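Local structure of leucyl aminopeptidase (Trypanosoma brucei brucei, 5NTD) at residues G[257-262]-G[375-380]; G[356-359]-G[363-366]. The protein probably removes amino-terminal residues, leucine among them, from peptides, as a hexameric, manganese-containing aminopeptidase of the M17 family that binds the inhibitor bestatin. All coordinates share one frame; numbering follows the deposited sequence.

Interaction 1: residues G[257-262]-G[375-380]; sequences YSVGKA and RIVLGD. With BCT (bicarbonate ion), chain B.
Atom O2 of the bicarbonate ion is gripped by three donors of Arg-375. The shortest bond runs from Arg-375 NE to O2, 2.6 Å long and nearly straight at 173°; the backbone Arg-375 N reaches the same oxygen over 3.1 Å, and Arg-375 NH2 adds a weak bond to it. NH2 has a better-directed partner in bicarbonate O3, at 3.2 Å and nearly straight. Carbon C of the ion lies in the guanidinium plane, so the anion meets the arginine edge-on. Two torsions fold the side chain back toward its own backbone N: CG sits between N and the carbonyl carbon (chi1 71°), and the chain bends again at chi3 (68°). Gly-374 N also binds the ion, and Ala-475 and Phe-478 of helix 471-480 pack against the arginine.

The pocket lies at the start of helix 374-387 of the M17 catalytic domain, next to Glu-373 and close to Asp-371, both manganese ligands. In relatives of the family a bicarbonate at such an arginine is thought to act as general base; the same role is plausible here.

The next two residues of the helix, Ile-376 and Val-377, meet helix 254-260 through apolar carbons, with no hydrogen bond between 257-262 and 375-380. Val-259 aims its CB at the partner helix. Its CG2 touches Ile-376 CG2 at 3.9 Å, the two side chains meeting obliquely, while Val-259 CB rests on Val-377 CG2, also at 3.9 Å, nearly at right angles. The chi1 of Val-377 departs from a staggered position, so the placement of its branches deserves caution. The backbones are 7.1 Å apart between Val-259 CA and Val-377 CA, and all three side chains are buried. Beyond them, Asp-380 OD2 accepts a hydrogen bond from Ile-256 N on helix 254-260.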
ATOM      1  N   TYR G 257       9.223  30.129  -9.710  1.00 26.18           N
ATOM      2  CA  TYR G 257      10.374  29.681 -10.539  1.00 27.45           C
ATOM      3  C   TYR G 257      10.725  28.224 -10.217  1.00 27.57           C
ATOM      4  O   TYR G 257      10.830  27.394 -11.107  1.00 29.44           O
ATOM      5  CB  TYR G 257      11.630  30.585 -10.366  1.00 27.65           C
ATOM      6  CG  TYR G 257      12.814  29.994 -11.064  1.00 27.45           C
ATOM      7  CD1 TYR G 257      12.871  29.950 -12.450  1.00 27.23           C
ATOM      8  CD2 TYR G 257      13.855  29.428 -10.347  1.00 27.74           C
ATOM      9  CE1 TYR G 257      13.943  29.360 -13.098  1.00 28.10           C
ATOM     10  CE2 TYR G 257      14.946  28.840 -10.993  1.00 27.05           C
ATOM     11  CZ  TYR G 257      14.970  28.796 -12.362  1.00 27.44           C
ATOM     12  OH  TYR G 257      16.030  28.216 -13.022  1.00 27.62           O
ATOM     13  N   SER G 258      10.894  27.942  -8.942  1.00 27.77           N
ATOM     14  CA  SER G 258      11.338  26.607  -8.499  1.00 28.36           C
ATOM     15  C   SER G 258      10.317  25.521  -8.844  1.00 29.15           C
ATOM     16  O   SER G 258      10.675  24.444  -9.303  1.00 30.23           O
ATOM     17  CB  SER G 258      11.602  26.562  -7.012  1.00 28.18           C
ATOM     18  OG  SER G 258      12.688  27.386  -6.663  1.00 29.16           O
ATOM     19  N   VAL G 259       9.044  25.833  -8.660  1.00 29.66           N
ATOM     20  CA  VAL G 259       7.955  24.893  -8.977  1.00 28.26           C
ATOM     21  C   VAL G 259       7.922  24.587 -10.450  1.00 28.32           C
ATOM     22  O   VAL G 259       7.792  23.421 -10.874  1.00 27.00           O
ATOM     23  CB  VAL G 259       6.598  25.431  -8.537  1.00 28.08           C
ATOM     24  CG1 VAL G 259       5.468  24.619  -9.144  1.00 28.42           C
ATOM     25  CG2 VAL G 259       6.509  25.410  -7.034  1.00 28.27           C
ATOM     26  N   GLY G 260       8.066  25.629 -11.247  1.00 28.68           N
ATOM     27  CA  GLY G 260       7.881  25.495 -12.724  1.00 29.04           C
ATOM     28  C   GLY G 260       9.081  25.135 -13.583  1.00 29.30           C
ATOM     29  O   GLY G 260       8.928  24.809 -14.759  1.00 30.05           O
ATOM     30  N   LYS G 261      10.267  25.186 -13.008  1.00 30.85           N
ATOM     31  CA  LYS G 261      11.525  25.178 -13.829  1.00 33.36           C
ATOM     32  C   LYS G 261      11.879  23.845 -14.475  1.00 32.73           C
ATOM     33  O   LYS G 261      12.616  23.787 -15.453  1.00 32.77           O
ATOM     34  CB  LYS G 261      12.709  25.663 -13.024  1.00 34.01           C
ATOM     35  CG  LYS G 261      13.041  24.738 -11.879  1.00 35.94           C
ATOM     36  CD  LYS G 261      14.206  25.247 -11.061  1.00 36.29           C
ATOM     37  CE  LYS G 261      14.262  24.455  -9.793  1.00 37.93           C
ATOM     38  NZ  LYS G 261      15.653  24.374  -9.321  1.00 40.87           N
ATOM     39  N   ALA G 262      11.315  22.779 -13.946  1.00 32.34           N
ATOM     40  CA  ALA G 262      11.555  21.435 -14.515  1.00 32.73           C
ATOM     41  C   ALA G 262      10.816  21.197 -15.836  1.00 31.22           C
ATOM     42  O   ALA G 262      11.204  20.324 -16.610  1.00 31.72           O
ATOM     43  CB  ALA G 262      11.160  20.349 -13.519  1.00 33.13           C
ATOM     44  N   ARG G 375       0.550  26.265  -3.049  1.00 27.36           N
ATOM     45  CA  ARG G 375       0.688  27.273  -2.031  1.00 27.52           C
ATOM     46  C   ARG G 375       1.954  28.091  -2.235  1.00 28.75           C
ATOM     47  O   ARG G 375       2.021  29.271  -1.892  1.00 27.88           O
ATOM     48  CB  ARG G 375       0.638  26.643  -0.636  1.00 28.50           C
ATOM     49  CG  ARG G 375       1.864  25.840  -0.283  1.00 28.35           C
ATOM     50  CD  ARG G 375       1.590  24.972   0.930  1.00 28.60           C
ATOM     51  NE  ARG G 375       0.628  23.909   0.609  1.00 28.61           N
ATOM     52  CZ  ARG G 375       0.062  23.123   1.512  1.00 28.83           C
ATOM     53  NH1 ARG G 375       0.345  23.275   2.800  1.00 30.65           N
ATOM     54  NH2 ARG G 375      -0.803  22.231   1.142  1.00 29.01           N
ATOM     55  N   ILE G 376       2.973  27.440  -2.783  1.00 28.66           N
ATOM     56  CA  ILE G 376       4.270  28.116  -3.051  1.00 29.34           C
ATOM     57  C   ILE G 376       4.111  29.160  -4.159  1.00 28.82           C
ATOM     58  O   ILE G 376       4.518  30.297  -4.075  1.00 29.22           O
ATOM     59  CB  ILE G 376       5.350  27.097  -3.448  1.00 29.95           C
ATOM     60  CG1 ILE G 376       5.713  26.242  -2.216  1.00 30.11           C
ATOM     61  CG2 ILE G 376       6.571  27.801  -4.000  1.00 30.24           C
ATOM     62  CD1 ILE G 376       6.634  25.093  -2.506  1.00 30.56           C
ATOM     63  N   VAL G 377       3.511  28.713  -5.207  1.00 28.04           N
ATOM     64  CA  VAL G 377       3.262  29.518  -6.389  1.00 28.95           C
ATOM     65  C   VAL G 377       2.362  30.733  -6.016  1.00 29.97           C
ATOM     66  O   VAL G 377       2.599  31.869  -6.374  1.00 31.12           O
ATOM     67  CB  VAL G 377       2.690  28.529  -7.432  1.00 29.12           C
ATOM     68  CG1 VAL G 377       1.422  28.964  -8.062  1.00 29.45           C
ATOM     69  CG2 VAL G 377       3.772  28.121  -8.408  1.00 30.06           C
ATOM     70  N   LEU G 378       1.354  30.460  -5.218  1.00 30.50           N
ATOM     71  CA  LEU G 378       0.444  31.486  -4.740  1.00 29.17           C
ATOM     72  C   LEU G 378       1.119  32.455  -3.795  1.00 28.55           C
ATOM     73  O   LEU G 378       0.744  33.626  -3.699  1.00 27.27           O
ATOM     74  CB  LEU G 378      -0.774  30.851  -4.061  1.00 29.50           C
ATOM     75  CG  LEU G 378      -1.722  30.112  -5.000  1.00 29.70           C
ATOM     76  CD1 LEU G 378      -2.677  29.241  -4.214  1.00 29.88           C
ATOM     77  CD2 LEU G 378      -2.503  31.094  -5.866  1.00 30.33           C
ATOM     78  N   GLY G 379       2.078  31.954  -3.045  1.00 28.49           N
ATOM     79  CA  GLY G 379       2.853  32.823  -2.121  1.00 29.51           C
ATOM     80  C   GLY G 379       3.559  33.955  -2.870  1.00 29.34           C
ATOM     81  O   GLY G 379       3.541  35.115  -2.470  1.00 30.15           O
ATOM     82  N   ASP G 380       4.140  33.599  -3.989  1.00 29.69           N
ATOM     83  CA  ASP G 380       4.763  34.588  -4.877  1.00 30.02           C
ATOM     84  C   ASP G 380       3.698  35.504  -5.526  1.00 30.10           C
ATOM     85  O   ASP G 380       3.891  36.688  -5.664  1.00 31.19           O
ATOM     86  CB  ASP G 380       5.615  33.908  -5.937  1.00 29.16           C
ATOM     87  CG  ASP G 380       7.029  33.622  -5.443  1.00 28.97           C
ATOM     88  OD1 ASP G 380       7.401  34.098  -4.344  1.00 28.52           O
ATOM     89  OD2 ASP G 380       7.796  32.967  -6.184  1.00 28.24           O
TER
HETATM   90  C   BCT B 605      -0.677  22.602  -2.544  1.00 40.85           C
HETATM   91  O1  BCT B 605      -0.569  22.575  -3.891  1.00 42.67           O
HETATM   92  O2  BCT B 605      -0.185  23.485  -1.838  1.00 32.13           O
HETATM   93  O3  BCT B 605      -1.267  21.667  -1.951  1.00 55.86           O

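Interaction 2: residues G[356-359]-G[363-366]; sequences IIVM and KTVE
Three backbone hydrogen bonds join 356-359 to 363-366. Ile-357 and Val-365 form the hydrogen-bonded pair: Ile-357 N donates to Val-365 O at 2.8 Å, and Val-365 N returns a bond to Ile-357 O at 2.9 Å. Toward the turn, Met-359 N bonds Lys-363 O at 2.9 Å. A CA-H...O contact, Thr-364 CA to Ile-357 O at 3.2 Å, supplements them.

Apolar contacts differ between the faces. On the face of Ile-357 and Val-365, Met-359 CG presses against Val-365 CG2 at 3.5 Å, close for two carbons; bends at chi2 and chi3 carry the methionine's end away toward Ile-376. On the other face Val-358 CG2 and Thr-364 CG2 lie alongside each other at 4.1 Å, and Ile-356 CG2 approaches Thr-364 CB at 4.0 Å.

Polar ends find partners outside the pair: Thr-364 OG1 bonds Ala-167 O of the second subunit, Lys-363 NZ bonds Thr-481 O, and Glu-366 OE1 bonds Ser-455 OG. With the N-to-C directions of strands 356-358 and 364-366 at 159°, close to antiparallel, and strand 460-461 parallel to 364-366, this is an antiparallel beta-hairpin within a small three-stranded mixed sheet.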
ATOM      1  N   ILE G 356      15.537  24.425  -0.459  1.00 30.21           N
ATOM      2  CA  ILE G 356      15.100  25.617   0.265  1.00 28.85           C
ATOM      3  C   ILE G 356      14.925  26.728  -0.759  1.00 30.23           C
ATOM      4  O   ILE G 356      15.843  27.101  -1.478  1.00 30.61           O
ATOM      5  CB  ILE G 356      16.061  26.018   1.372  1.00 28.10           C
ATOM      6  CG1 ILE G 356      16.055  24.938   2.444  1.00 27.87           C
ATOM      7  CG2 ILE G 356      15.649  27.342   1.998  1.00 28.86           C
ATOM      8  CD1 ILE G 356      17.092  25.118   3.520  1.00 27.19           C
ATOM      9  N   ILE G 357      13.721  27.269  -0.782  1.00 30.78           N
ATOM     10  CA  ILE G 357      13.327  28.343  -1.721  1.00 30.77           C
ATOM     11  C   ILE G 357      13.389  29.708  -1.055  1.00 29.53           C
ATOM     12  O   ILE G 357      12.955  29.885   0.082  1.00 29.57           O
ATOM     13  CB  ILE G 357      11.876  28.137  -2.197  1.00 32.18           C
ATOM     14  CG1 ILE G 357      11.804  26.936  -3.122  1.00 32.25           C
ATOM     15  CG2 ILE G 357      11.327  29.375  -2.905  1.00 33.48           C
ATOM     16  CD1 ILE G 357      10.365  26.468  -3.336  1.00 33.93           C
ATOM     17  N   VAL G 358      13.948  30.671  -1.768  1.00 29.52           N
ATOM     18  CA  VAL G 358      13.855  32.083  -1.334  1.00 29.60           C
ATOM     19  C   VAL G 358      12.672  32.718  -2.076  1.00 28.22           C
ATOM     20  O   VAL G 358      12.727  32.968  -3.274  1.00 26.65           O
ATOM     21  CB  VAL G 358      15.138  32.890  -1.577  1.00 29.77           C
ATOM     22  CG1 VAL G 358      15.003  34.285  -0.950  1.00 28.98           C
ATOM     23  CG2 VAL G 358      16.344  32.179  -0.986  1.00 30.21           C
ATOM     24  N   MET G 359      11.596  32.916  -1.338  1.00 27.54           N
ATOM     25  CA  MET G 359      10.353  33.442  -1.919  1.00 28.74           C
ATOM     26  C   MET G 359      10.536  34.929  -2.245  1.00 28.38           C
ATOM     27  O   MET G 359      11.427  35.581  -1.723  1.00 29.11           O
ATOM     28  CB  MET G 359       9.184  33.289  -0.942  1.00 29.29           C
ATOM     29  CG  MET G 359       8.883  31.838  -0.520  1.00 28.51           C
ATOM     30  SD  MET G 359       8.088  30.899  -1.837  1.00 29.33           S
ATOM     31  CE  MET G 359       6.433  31.588  -1.739  1.00 29.12           C
ATOM     32  N   LYS G 363      11.021  35.509   2.518  1.00 30.56           N
ATOM     33  CA  LYS G 363      10.948  34.383   3.450  1.00 30.63           C
ATOM     34  C   LYS G 363      11.380  33.120   2.778  1.00 30.16           C
ATOM     35  O   LYS G 363      11.187  32.953   1.564  1.00 33.39           O
ATOM     36  CB  LYS G 363       9.560  34.229   3.987  1.00 31.57           C
ATOM     37  CG  LYS G 363       9.213  35.372   4.912  1.00 31.44           C
ATOM     38  CD  LYS G 363       7.873  35.215   5.548  1.00 31.65           C
ATOM     39  CE  LYS G 363       7.557  36.459   6.326  1.00 32.41           C
ATOM     40  NZ  LYS G 363       6.146  36.399   6.784  1.00 33.61           N
ATOM     41  N   THR G 364      12.026  32.258   3.551  1.00 28.31           N
ATOM     42  CA  THR G 364      12.577  30.995   3.010  1.00 27.35           C
ATOM     43  C   THR G 364      11.669  29.840   3.362  1.00 26.17           C
ATOM     44  O   THR G 364      11.093  29.792   4.440  1.00 25.26           O
ATOM     45  CB  THR G 364      14.005  30.704   3.472  1.00 27.63           C
ATOM     46  OG1 THR G 364      14.050  30.713   4.903  1.00 28.71           O
ATOM     47  CG2 THR G 364      14.976  31.722   2.899  1.00 27.52           C
ATOM     48  N   VAL G 365      11.523  28.964   2.388  1.00 26.44           N
ATOM     49  CA  VAL G 365      10.591  27.831   2.452  1.00 26.69           C
ATOM     50  C   VAL G 365      11.352  26.548   2.203  1.00 27.05           C
ATOM     51  O   VAL G 365      11.945  26.349   1.165  1.00 27.74           O
ATOM     52  CB  VAL G 365       9.468  27.958   1.425  1.00 27.30           C
ATOM     53  CG1 VAL G 365       8.584  26.717   1.420  1.00 28.26           C
ATOM     54  CG2 VAL G 365       8.615  29.180   1.735  1.00 27.45           C
ATOM     55  N   GLU G 366      11.365  25.695   3.217  1.00 28.14           N
ATOM     56  CA  GLU G 366      11.918  24.348   3.085  1.00 27.47           C
ATOM     57  C   GLU G 366      10.841  23.458   2.444  1.00 27.20           C
ATOM     58  O   GLU G 366       9.755  23.299   2.979  1.00 26.64           O
ATOM     59  CB  GLU G 366      12.299  23.777   4.422  1.00 28.49           C
ATOM     60  CG  GLU G 366      12.867  22.352   4.323  1.00 29.22           C
ATOM     61  CD  GLU G 366      13.265  21.749   5.657  1.00 29.75           C
ATOM     62  OE1 GLU G 366      12.899  22.255   6.733  1.00 29.41           O
ATOM     63  OE2 GLU G 366      14.021  20.766   5.617  1.00 35.96           O
TER

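Both contacts lie in the M17 catalytic domain, their centres 11 Å apart. Along the chain the order is 257-262, then the hairpin strands of interaction 2, then 375-380; helix 374-387 is the next element after strand 364-366, reached through 367-373 with its manganese ligands Asp-371 and Glu-373. They touch: Met-359 CE comes 3.3 Å from Ile-376 O, and Ser-258 OG lies 3.7 Å from Ile-357 CG1. Asp-380 OD1 also bonds Lys-360 N in the hairpin turn. Interaction 1 is nearer the manganese and bicarbonate sites; both reach the second subunit, interaction 2 with two hydrogen bonds and interaction 1 through Tyr-257 on Pro-5 of that subunit, so together they span from the metal site to a subunit interface.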